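Local coordinates for protein eukaryotic translation initiation factor 5A-2 (Arabidopsis thaliana, PDB 3HKS) that promotes translation elongation and termination by binding between the exit and peptidyl sites of stalled ribosomes, notably at polyproline-containing sequences, at residues 38-43 against 67-72. Numbering follows the deposited sequence.
Sequences GHIVIK and FVAIDI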
loop_
_atom_site.group_PDB
_atom_site.type_symbol
_atom_site.label_atom_id
_atom_site.label_comp_id
_atom_site.label_asym_id
_atom_site.label_seq_id
_atom_site.Cartn_x
_atom_site.Cartn_y
_atom_site.Cartn_z
ATOM N N GLY A 38 -10.429 -1.343 6.589
ATOM C CA GLY A 38 -9.614 -2.530 6.385
ATOM C C GLY A 38 -9.368 -2.728 4.898
ATOM O O GLY A 38 -9.772 -1.896 4.080
ATOM N N HIS A 39 -8.719 -3.841 4.549
ATOM C CA HIS A 39 -8.407 -4.169 3.165
ATOM C C HIS A 39 -8.986 -5.507 2.714
ATOM O O HIS A 39 -9.266 -6.400 3.515
ATOM C CB HIS A 39 -6.883 -4.142 2.924
ATOM C CG HIS A 39 -6.262 -2.806 3.194
ATOM N ND1 HIS A 39 -5.833 -2.427 4.445
ATOM C CD2 HIS A 39 -6.030 -1.748 2.381
ATOM C CE1 HIS A 39 -5.357 -1.195 4.396
ATOM N NE2 HIS A 39 -5.464 -0.760 3.154
ATOM N N ILE A 40 -9.107 -5.638 1.408
ATOM C CA ILE A 40 -9.693 -6.800 0.776
ATOM C C ILE A 40 -9.063 -6.924 -0.613
ATOM O O ILE A 40 -8.657 -5.919 -1.196
ATOM C CB ILE A 40 -11.236 -6.623 0.697
ATOM C CG1 ILE A 40 -11.952 -7.934 0.357
ATOM C CG2 ILE A 40 -11.629 -5.487 -0.265
ATOM C CD1 ILE A 40 -13.463 -7.760 0.154
ATOM N N VAL A 41 -8.938 -8.145 -1.118
ATOM C CA VAL A 41 -8.533 -8.358 -2.512
ATOM C C VAL A 41 -9.784 -8.486 -3.387
ATOM O O VAL A 41 -10.668 -9.308 -3.098
ATOM C CB VAL A 41 -7.636 -9.627 -2.696
ATOM C CG1 VAL A 41 -7.293 -9.846 -4.151
ATOM C CG2 VAL A 41 -6.364 -9.525 -1.869
ATOM N N ILE A 42 -9.857 -7.645 -4.424
ATOM C CA ILE A 42 -10.887 -7.718 -5.454
ATOM C C ILE A 42 -10.171 -7.746 -6.796
ATOM O O ILE A 42 -9.331 -6.882 -7.067
ATOM C CB ILE A 42 -11.874 -6.512 -5.412
ATOM C CG1 ILE A 42 -12.522 -6.387 -4.030
ATOM C CG2 ILE A 42 -12.954 -6.668 -6.504
ATOM C CD1 ILE A 42 -13.397 -5.130 -3.832
ATOM N N LYS A 43 -10.474 -8.752 -7.615
ATOM C CA LYS A 43 -9.855 -8.925 -8.942
ATOM C C LYS A 43 -8.325 -8.833 -8.871
ATOM O O LYS A 43 -7.691 -8.152 -9.690
ATOM C CB LYS A 43 -10.410 -7.904 -9.954
ATOM C CG LYS A 43 -11.930 -7.672 -9.890
ATOM C CD LYS A 43 -12.666 -8.393 -10.999
ATOM C CE LYS A 43 -12.733 -7.528 -12.260
ATOM N NZ LYS A 43 -13.520 -6.265 -12.047
ATOM N N PHE A 67 -19.334 -4.923 -0.684
ATOM C CA PHE A 67 -18.137 -4.088 -0.485
ATOM C C PHE A 67 -17.953 -3.040 -1.566
ATOM O O PHE A 67 -18.080 -3.333 -2.758
ATOM C CB PHE A 67 -16.871 -4.954 -0.418
ATOM C CG PHE A 67 -16.864 -5.912 0.732
ATOM C CD1 PHE A 67 -16.787 -5.451 2.033
ATOM C CD2 PHE A 67 -16.958 -7.278 0.513
ATOM C CE1 PHE A 67 -16.798 -6.335 3.105
ATOM C CE2 PHE A 67 -16.960 -8.174 1.585
ATOM C CZ PHE A 67 -16.880 -7.702 2.875
ATOM N N VAL A 68 -17.631 -1.821 -1.140
ATOM C CA VAL A 68 -17.035 -0.826 -2.044
ATOM C C VAL A 68 -15.617 -0.561 -1.526
ATOM O O VAL A 68 -15.428 -0.277 -0.348
ATOM C CB VAL A 68 -17.865 0.499 -2.128
ATOM C CG1 VAL A 68 -17.263 1.455 -3.155
ATOM C CG2 VAL A 68 -19.328 0.206 -2.483
ATOM N N ALA A 69 -14.628 -0.665 -2.406
ATOM C CA ALA A 69 -13.234 -0.549 -1.987
ATOM C C ALA A 69 -12.388 0.206 -3.009
ATOM O O ALA A 69 -12.728 0.244 -4.190
ATOM C CB ALA A 69 -12.641 -1.952 -1.695
ATOM N N ILE A 70 -11.286 0.807 -2.562
ATOM C CA ILE A 70 -10.443 1.627 -3.455
ATOM C C ILE A 70 -9.048 1.018 -3.626
ATOM O O ILE A 70 -8.325 0.821 -2.643
ATOM C CB ILE A 70 -10.336 3.107 -2.948
ATOM C CG1 ILE A 70 -11.729 3.733 -2.730
ATOM C CG2 ILE A 70 -9.449 3.966 -3.886
ATOM C CD1 ILE A 70 -12.562 3.929 -3.976
ATOM N N ASP A 71 -8.684 0.708 -4.869
ATOM C CA ASP A 71 -7.353 0.175 -5.182
ATOM C C ASP A 71 -6.285 1.091 -4.568
ATOM O O ASP A 71 -6.266 2.294 -4.858
ATOM C CB ASP A 71 -7.181 0.081 -6.694
ATOM C CG ASP A 71 -5.904 -0.612 -7.101
ATOM O OD1 ASP A 71 -4.822 -0.290 -6.557
ATOM O OD2 ASP A 71 -5.979 -1.477 -7.997
ATOM N N ILE A 72 -5.420 0.534 -3.711
ATOM C CA ILE A 72 -4.475 1.360 -2.928
ATOM C C ILE A 72 -3.322 1.985 -3.735
ATOM O O ILE A 72 -2.656 2.900 -3.256
ATOM C CB ILE A 72 -3.937 0.639 -1.646
ATOM C CG1 ILE A 72 -2.901 -0.435 -1.987
ATOM C CG2 ILE A 72 -5.107 0.096 -0.785
ATOM C CD1 ILE A 72 -2.197 -1.045 -0.750
#
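I40 sets its terminal methyl over one face of the F67 ring. I40 CD1 stands 3.9 Å from the centroid of the F67 ring, 26° off its normal, which meets the geometry of a CH-pi contact. The methyl is shifted toward the rim, where I40 CD1 lies 3.5 Å from F67 CD2. With CG1 anti to the backbone N (chi1 -166°) and CD1 also extended, the longer branch of I40 reaches F67, leaving I40 CG2 to meet A69 CB at 3.9 Å. A69 CB receives a second methyl, I42 CD1, also at 3.9 Å, so the small alanine seats two isoleucines from alternate positions of strand 39-42. At the other end of the contact, H39 presents the CD2 edge of its imidazole, near the ring plane, to I72 CG2 at 3.8 Å. No hydrogen bond joins the two segments. V82 and I34 also touch F67, and C88 touches I40. The strand axes approach to 8.1 Å and run nearly perpendicular (88°), although both strands belong to one antiparallel sheet, separated in it by strand 45-55. Such a strongly curled sheet, packing across its own interior, is characteristic of the SH3-like barrel of the eIF-5A N-terminal domain.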